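Local atomic coordinates of ketosynthase (PDB entry 6KXD), a protein that probably serves as the chain length factor of the ketosynthase/chain length factor in the highly reducing type II polyketide synthase that makes ishigamide. Residues Leu182-Tyr187 / Tyr200-Ala205; Leu253-Arg258 / Ala367-Arg372. All coordinates share one frame; numbering follows the deposited sequence.

Interaction 1: Leu182-Tyr187 / Tyr200-Ala205; sequences LLALNY and YLVGSA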
ATOM      1  N   LEU B 182       9.275  -6.013  -5.474  1.00 36.26           N
ATOM      2  CA  LEU B 182      10.445  -5.883  -4.633  1.00 35.71           C
ATOM      3  C   LEU B 182      10.147  -5.115  -3.343  1.00 36.59           C
ATOM      4  O   LEU B 182      10.708  -5.442  -2.345  1.00 34.78           O
ATOM      5  CB  LEU B 182      11.599  -5.255  -5.426  1.00 35.34           C
ATOM      6  CG  LEU B 182      11.997  -6.054  -6.658  1.00 35.08           C
ATOM      7  CD1 LEU B 182      13.188  -5.427  -7.406  1.00 38.38           C
ATOM      8  CD2 LEU B 182      12.372  -7.464  -6.253  1.00 37.86           C
ATOM      9  N   LEU B 183       9.301  -4.081  -3.389  1.00 33.83           N
ATOM     10  CA  LEU B 183       8.853  -3.399  -2.200  1.00 35.47           C
ATOM     11  C   LEU B 183       8.129  -4.414  -1.321  1.00 33.14           C
ATOM     12  O   LEU B 183       8.306  -4.417  -0.122  1.00 34.56           O
ATOM     13  CB  LEU B 183       7.920  -2.272  -2.605  1.00 35.22           C
ATOM     14  CG  LEU B 183       8.554  -1.140  -3.411  1.00 38.72           C
ATOM     15  CD1 LEU B 183       7.492  -0.122  -3.718  1.00 37.78           C
ATOM     16  CD2 LEU B 183       9.699  -0.487  -2.651  1.00 39.63           C
ATOM     17  N   ALA B 184       7.332  -5.268  -1.961  1.00 34.37           N
ATOM     18  CA  ALA B 184       6.583  -6.253  -1.210  1.00 35.69           C
ATOM     19  C   ALA B 184       7.578  -7.203  -0.531  1.00 35.78           C
ATOM     20  O   ALA B 184       7.406  -7.586   0.598  1.00 37.86           O
ATOM     21  CB  ALA B 184       5.673  -7.019  -2.087  1.00 38.47           C
ATOM     22  N   LEU B 185       8.583  -7.626  -1.307  1.00 36.49           N
ATOM     23  CA  LEU B 185       9.535  -8.592  -0.825  1.00 34.58           C
ATOM     24  C   LEU B 185      10.272  -7.997   0.367  1.00 35.24           C
ATOM     25  O   LEU B 185      10.527  -8.665   1.369  1.00 37.76           O
ATOM     26  CB  LEU B 185      10.496  -8.950  -1.950  1.00 35.74           C
ATOM     27  CG  LEU B 185      11.584  -9.933  -1.569  1.00 39.31           C
ATOM     28  CD1 LEU B 185      10.996 -11.201  -0.982  1.00 40.63           C
ATOM     29  CD2 LEU B 185      12.402 -10.256  -2.791  1.00 39.09           C
ATOM     30  N   ASN B 186      10.648  -6.720   0.255  1.00 37.91           N
ATOM     31  CA  ASN B 186      11.405  -6.097   1.307  1.00 38.21           C
ATOM     32  C   ASN B 186      10.533  -5.900   2.552  1.00 38.77           C
ATOM     33  O   ASN B 186      10.962  -6.055   3.721  1.00 38.30           O
ATOM     34  CB  ASN B 186      11.971  -4.755   0.872  1.00 38.47           C
ATOM     35  CG  ASN B 186      13.184  -4.414   1.703  1.00 40.34           C
ATOM     36  OD1 ASN B 186      14.023  -5.289   1.926  1.00 39.96           O
ATOM     37  ND2 ASN B 186      13.278  -3.164   2.076  1.00 44.55           N
ATOM     38  N   TYR B 187       9.262  -5.563   2.309  1.00 37.10           N
ATOM     39  CA  TYR B 187       8.323  -5.425   3.361  1.00 37.37           C
ATOM     40  C   TYR B 187       8.220  -6.744   4.148  1.00 35.85           C
ATOM     41  O   TYR B 187       8.323  -6.768   5.392  1.00 39.05           O
ATOM     42  CB  TYR B 187       6.997  -4.965   2.738  1.00 38.12           C
ATOM     43  CG  TYR B 187       5.873  -4.805   3.721  1.00 37.38           C
ATOM     44  CD1 TYR B 187       5.645  -3.603   4.359  1.00 35.10           C
ATOM     45  CD2 TYR B 187       5.045  -5.855   4.020  1.00 37.20           C
ATOM     46  CE1 TYR B 187       4.595  -3.440   5.235  1.00 37.17           C
ATOM     47  CE2 TYR B 187       4.012  -5.714   4.923  1.00 34.55           C
ATOM     48  CZ  TYR B 187       3.801  -4.512   5.565  1.00 33.86           C
ATOM     49  OH  TYR B 187       2.750  -4.346   6.454  1.00 36.09           O
ATOM     50  N   TYR B 200       5.499 -15.917   4.547  1.00 39.61           N
ATOM     51  CA  TYR B 200       4.884 -14.851   3.788  1.00 38.37           C
ATOM     52  C   TYR B 200       4.594 -15.326   2.393  1.00 34.72           C
ATOM     53  O   TYR B 200       5.424 -15.986   1.768  1.00 41.17           O
ATOM     54  CB  TYR B 200       5.774 -13.615   3.659  1.00 39.06           C
ATOM     55  CG  TYR B 200       5.218 -12.408   4.341  1.00 34.37           C
ATOM     56  CD1 TYR B 200       4.190 -11.642   3.767  1.00 37.55           C
ATOM     57  CD2 TYR B 200       5.697 -12.036   5.573  1.00 35.58           C
ATOM     58  CE1 TYR B 200       3.680 -10.535   4.429  1.00 36.51           C
ATOM     59  CE2 TYR B 200       5.206 -10.928   6.239  1.00 39.55           C
ATOM     60  CZ  TYR B 200       4.204 -10.168   5.659  1.00 40.96           C
ATOM     61  OH  TYR B 200       3.757  -9.118   6.394  1.00 37.95           O
ATOM     62  N   LEU B 201       3.396 -14.977   1.923  1.00 34.23           N
ATOM     63  CA  LEU B 201       3.024 -15.012   0.533  1.00 33.49           C
ATOM     64  C   LEU B 201       3.321 -13.624   0.004  1.00 37.00           C
ATOM     65  O   LEU B 201       2.796 -12.682   0.537  1.00 33.97           O
ATOM     66  CB  LEU B 201       1.534 -15.242   0.362  1.00 37.58           C
ATOM     67  CG  LEU B 201       0.977 -16.645   0.381  1.00 46.85           C
ATOM     68  CD1 LEU B 201       0.744 -17.065   1.794  1.00 52.79           C
ATOM     69  CD2 LEU B 201      -0.337 -16.678  -0.400  1.00 44.27           C
ATOM     70  N   VAL B 202       4.243 -13.524  -0.943  1.00 36.23           N
ATOM     71  CA  VAL B 202       4.740 -12.229  -1.378  1.00 37.48           C
ATOM     72  C   VAL B 202       4.593 -12.239  -2.880  1.00 34.80           C
ATOM     73  O   VAL B 202       5.060 -13.192  -3.557  1.00 35.39           O
ATOM     74  CB  VAL B 202       6.234 -12.023  -1.093  1.00 39.34           C
ATOM     75  CG1 VAL B 202       6.716 -10.638  -1.556  1.00 38.23           C
ATOM     76  CG2 VAL B 202       6.567 -12.248   0.357  1.00 44.20           C
ATOM     77  N   GLY B 203       4.115 -11.133  -3.445  1.00 33.48           N
ATOM     78  CA  GLY B 203       4.170 -11.128  -4.876  1.00 33.26           C
ATOM     79  C   GLY B 203       3.550  -9.882  -5.407  1.00 32.34           C
ATOM     80  O   GLY B 203       3.408  -8.914  -4.647  1.00 33.74           O
ATOM     81  N   SER B 204       3.211  -9.915  -6.686  1.00 34.39           N
ATOM     82  CA  SER B 204       2.649  -8.718  -7.241  1.00 35.52           C
ATOM     83  C   SER B 204       1.807  -9.113  -8.431  1.00 34.23           C
ATOM     84  O   SER B 204       1.965 -10.235  -8.961  1.00 35.94           O
ATOM     85  CB  SER B 204       3.785  -7.754  -7.516  1.00 34.24           C
ATOM     86  OG  SER B 204       4.664  -8.249  -8.521  1.00 36.64           O
ATOM     87  N   ALA B 205       0.926  -8.194  -8.900  1.00 34.07           N
ATOM     88  CA  ALA B 205      -0.058  -8.589  -9.884  1.00 34.59           C
ATOM     89  C   ALA B 205      -0.505  -7.385 -10.694  1.00 34.26           C
ATOM     90  O   ALA B 205      -0.636  -6.318 -10.127  1.00 34.67           O
ATOM     91  CB  ALA B 205      -1.246  -9.220  -9.221  1.00 36.87           C
TER
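V202 packs against A184 and L185, and one of its methyls does most of the touching. CG1 lies against the A184-L185 peptide, 3.6 Å from L185 N. The same methyl is 3.8 Å from A184 CB and 4.2 Å from L185 CB, so it sits where the two residues join. The first torsion of V202 puts CG1 there: it is anti to the backbone N (chi1 -180°). A184 points at the strand, and its small CB lets the strand backbone come close. That CB is 3.9 Å from G203 O. At the other end two tyrosines meet obliquely. Y200 OH lies 3.7 Å from Y187 CE2, and this is a van der Waals contact. Y187 has CG anti to its backbone N (chi1 178°), beside the carbonyl carbon. The Y187 hydroxyl is hydrogen-bonded to T172 OG1, which gives it a buried polar partner.

The two segments run antiparallel, with 7.2 Å between their axes. All residues that touch are buried. The helix also faces the neighbouring subunit, where N186 ND2 bonds to E162 OE2 of that chain and the Y187 ring meets Y179 of that chain. The strand continues a sheet on both of its edges: Y200 and V202 bond by backbone to V238 and F236, and L201 and G203 to strand 114-119. Helix 180-193 is one of the helices buried between the two sheets of the thiolase fold, and L182 and L185 also touch helix 332-344. Residues 200-205 belong to one sheet, while L183 and L185 lean on strand 250-259 of the other.

Interaction 2: Leu253-Arg258 / Ala367-Arg372; sequences LSVETR and AVAVLR
A classic beta bulge interrupts an antiparallel strand pair in a sheet of the thiolase fold, where L253 and S254 both face V370. L253 N donates to V370 O at 2.9 Å, in a bent bond (144° at the hydrogen). S254 N reaches the same oxygen by a weak bond. V370 N returns a bond to S254 O, also 2.9 Å long. Beyond the bulge the ladder is regular. E256 and V368 form a hydrogen-bonded pair with two 2.8 Å bonds, and that from E256 N to V368 O is nearly straight (168°). V255 with A369 and T257 with A367 are non-hydrogen-bonded pairs. V255 CG2 lies 3.9 Å from A369 CB, and T257 CG2 3.8 Å from A367 CB. These four side chains share the face covered by helix 180-193. S254 and V370 lie on the other face, against helix 265-280. S254 OG sits between its backbone N and carbonyl carbon (chi1 65°), which sets it 3.5 Å from V370 CB. It is hydrogen-bonded to A276 O.

L253 crosses the R372 side chain at the bulge end. Its CD1 lies 3.9 Å from R372 CB. An alanine here, lacking CG and both CD atoms, would probably leave a gap beside R372 CB. R372 NH1 is hydrogen-bonded to G352 O.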
ATOM      1  N   LEU B 253      19.213 -12.124  -0.295  1.00 40.45           N
ATOM      2  CA  LEU B 253      20.368 -11.564   0.353  1.00 41.26           C
ATOM      3  C   LEU B 253      20.198 -10.064   0.596  1.00 47.06           C
ATOM      4  O   LEU B 253      20.707  -9.519   1.550  1.00 42.71           O
ATOM      5  CB  LEU B 253      21.583 -11.835  -0.538  1.00 40.26           C
ATOM      6  CG  LEU B 253      21.915 -13.300  -0.769  1.00 43.36           C
ATOM      7  CD1 LEU B 253      23.327 -13.399  -1.304  1.00 43.46           C
ATOM      8  CD2 LEU B 253      21.782 -14.118   0.501  1.00 45.82           C
ATOM      9  N   SER B 254      19.590  -9.354  -0.344  1.00 39.42           N
ATOM     10  CA  SER B 254      19.373  -7.954  -0.158  1.00 40.94           C
ATOM     11  C   SER B 254      18.289  -7.478  -1.133  1.00 40.06           C
ATOM     12  O   SER B 254      18.063  -8.054  -2.188  1.00 39.49           O
ATOM     13  CB  SER B 254      20.616  -7.168  -0.391  1.00 40.51           C
ATOM     14  OG  SER B 254      20.974  -7.307  -1.739  1.00 44.25           O
ATOM     15  N   VAL B 255      17.611  -6.439  -0.691  1.00 38.76           N
ATOM     16  CA  VAL B 255      16.694  -5.675  -1.515  1.00 38.24           C
ATOM     17  C   VAL B 255      16.963  -4.219  -1.197  1.00 40.09           C
ATOM     18  O   VAL B 255      16.915  -3.786  -0.042  1.00 43.93           O
ATOM     19  CB  VAL B 255      15.224  -6.026  -1.239  1.00 39.78           C
ATOM     20  CG1 VAL B 255      14.295  -5.141  -2.052  1.00 41.99           C
ATOM     21  CG2 VAL B 255      14.945  -7.478  -1.487  1.00 41.47           C
ATOM     22  N   GLU B 256      17.309  -3.475  -2.241  1.00 39.66           N
ATOM     23  CA  GLU B 256      17.637  -2.121  -2.088  1.00 40.43           C
ATOM     24  C   GLU B 256      16.777  -1.327  -3.071  1.00 38.97           C
ATOM     25  O   GLU B 256      16.362  -1.829  -4.126  1.00 41.16           O
ATOM     26  CB  GLU B 256      19.136  -1.884  -2.332  1.00 42.34           C
ATOM     27  CG  GLU B 256      20.028  -2.450  -1.238  1.00 48.94           C
ATOM     28  CD  GLU B 256      19.844  -1.852   0.159  1.00 51.81           C
ATOM     29  OE1 GLU B 256      19.797  -2.631   1.134  1.00 59.83           O
ATOM     30  OE2 GLU B 256      19.766  -0.614   0.255  1.00 59.55           O
ATOM     31  N   THR B 257      16.533  -0.088  -2.672  1.00 39.06           N
ATOM     32  CA  THR B 257      15.686   0.793  -3.418  1.00 40.69           C
ATOM     33  C   THR B 257      16.262   2.193  -3.392  1.00 41.67           C
ATOM     34  O   THR B 257      16.977   2.588  -2.467  1.00 42.81           O
ATOM     35  CB  THR B 257      14.275   0.891  -2.824  1.00 49.63           C
ATOM     36  OG1 THR B 257      14.461   1.361  -1.496  1.00 52.34           O
ATOM     37  CG2 THR B 257      13.500  -0.406  -2.771  1.00 47.19           C
ATOM     38  N   ARG B 258      15.888   2.936  -4.428  1.00 38.39           N
ATOM     39  CA  ARG B 258      16.229   4.311  -4.543  1.00 39.79           C
ATOM     40  C   ARG B 258      15.102   5.025  -5.283  1.00 38.00           C
ATOM     41  O   ARG B 258      14.278   4.380  -5.928  1.00 39.55           O
ATOM     42  CB  ARG B 258      17.525   4.443  -5.338  1.00 45.50           C
ATOM     43  CG  ARG B 258      18.766   4.112  -4.528  1.00 54.02           C
ATOM     44  CD  ARG B 258      19.968   4.433  -5.379  1.00 48.85           C
ATOM     45  NE  ARG B 258      20.134   5.825  -5.719  1.00 55.79           N
ATOM     46  CZ  ARG B 258      20.880   6.678  -5.024  1.00 52.56           C
ATOM     47  NH1 ARG B 258      21.244   6.376  -3.793  1.00 51.54           N
ATOM     48  NH2 ARG B 258      21.255   7.825  -5.567  1.00 56.21           N
ATOM     49  N   ALA B 367      14.436  -0.386  -7.811  1.00 38.42           N
ATOM     50  CA  ALA B 367      14.688  -1.422  -6.802  1.00 37.83           C
ATOM     51  C   ALA B 367      15.507  -2.557  -7.423  1.00 35.07           C
ATOM     52  O   ALA B 367      15.390  -2.904  -8.622  1.00 35.75           O
ATOM     53  CB  ALA B 367      13.385  -1.893  -6.230  1.00 35.95           C
ATOM     54  N   VAL B 368      16.339  -3.165  -6.559  1.00 35.54           N
ATOM     55  CA  VAL B 368      17.169  -4.220  -6.931  1.00 36.11           C
ATOM     56  C   VAL B 368      17.116  -5.271  -5.836  1.00 34.89           C
ATOM     57  O   VAL B 368      17.152  -4.913  -4.678  1.00 39.85           O
ATOM     58  CB  VAL B 368      18.613  -3.744  -7.157  1.00 38.28           C
ATOM     59  CG1 VAL B 368      19.537  -4.927  -7.383  1.00 39.23           C
ATOM     60  CG2 VAL B 368      18.709  -2.764  -8.308  1.00 40.90           C
ATOM     61  N   ALA B 369      17.015  -6.540  -6.244  1.00 38.33           N
ATOM     62  CA  ALA B 369      17.165  -7.624  -5.303  1.00 38.48           C
ATOM     63  C   ALA B 369      18.315  -8.522  -5.743  1.00 35.82           C
ATOM     64  O   ALA B 369      18.436  -8.883  -6.924  1.00 38.47           O
ATOM     65  CB  ALA B 369      15.897  -8.424  -5.131  1.00 36.88           C
ATOM     66  N   VAL B 370      19.063  -8.992  -4.738  1.00 39.28           N
ATOM     67  CA  VAL B 370      20.145  -9.974  -4.947  1.00 37.84           C
ATOM     68  C   VAL B 370      19.753 -11.279  -4.255  1.00 35.46           C
ATOM     69  O   VAL B 370      19.366 -11.278  -3.079  1.00 37.99           O
ATOM     70  CB  VAL B 370      21.479  -9.420  -4.431  1.00 39.53           C
ATOM     71  CG1 VAL B 370      22.611 -10.421  -4.572  1.00 44.49           C
ATOM     72  CG2 VAL B 370      21.833  -8.137  -5.141  1.00 37.27           C
ATOM     73  N   LEU B 371      19.723 -12.354  -5.034  1.00 37.11           N
ATOM     74  CA  LEU B 371      19.311 -13.682  -4.526  1.00 37.69           C
ATOM     75  C   LEU B 371      20.502 -14.624  -4.626  1.00 41.58           C
ATOM     76  O   LEU B 371      21.309 -14.498  -5.531  1.00 39.11           O
ATOM     77  CB  LEU B 371      18.212 -14.254  -5.397  1.00 39.98           C
ATOM     78  CG  LEU B 371      17.004 -13.336  -5.624  1.00 43.14           C
ATOM     79  CD1 LEU B 371      16.035 -13.992  -6.588  1.00 46.09           C
ATOM     80  CD2 LEU B 371      16.310 -13.022  -4.328  1.00 46.83           C
ATOM     81  N   ARG B 372      20.541 -15.614  -3.742  1.00 40.98           N
ATOM     82  CA  ARG B 372      21.438 -16.724  -3.932  1.00 42.95           C
ATOM     83  C   ARG B 372      20.593 -17.952  -4.239  1.00 41.82           C
ATOM     84  O   ARG B 372      19.705 -18.278  -3.406  1.00 41.36           O
ATOM     85  CB  ARG B 372      22.282 -16.881  -2.680  1.00 45.50           C
ATOM     86  CG  ARG B 372      22.907 -18.267  -2.588  1.00 54.71           C
ATOM     87  CD  ARG B 372      24.393 -18.323  -2.394  1.00 52.77           C
ATOM     88  NE  ARG B 372      25.070 -17.137  -1.888  1.00 48.08           N
ATOM     89  CZ  ARG B 372      26.204 -16.659  -2.411  1.00 54.05           C
ATOM     90  NH1 ARG B 372      26.680 -17.160  -3.548  1.00 51.27           N
ATOM     91  NH2 ARG B 372      26.832 -15.671  -1.796  1.00 47.37           N
TER

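How the interactions relate
Helix 180-193 joins the two contacts, whose centres are 12 Å apart. In interaction 1 one side of the helix meets strand 199-206. Other sides of its first turns press on the strand pair of interaction 2. N186 OD1 lies 3.5 Å from V255 CB. L182 CD1 is 3.6 Å from A367 O, and L183 CD2 is 3.8 Å from T257 CG2. The helix is thus sandwiched between strands of both contacts, the layering of the thiolase fold. In catalytic ketosynthases the nucleophilic cysteine sits at the start of the equivalent helix. This chain has no cysteine there, consistent with a chain length factor role.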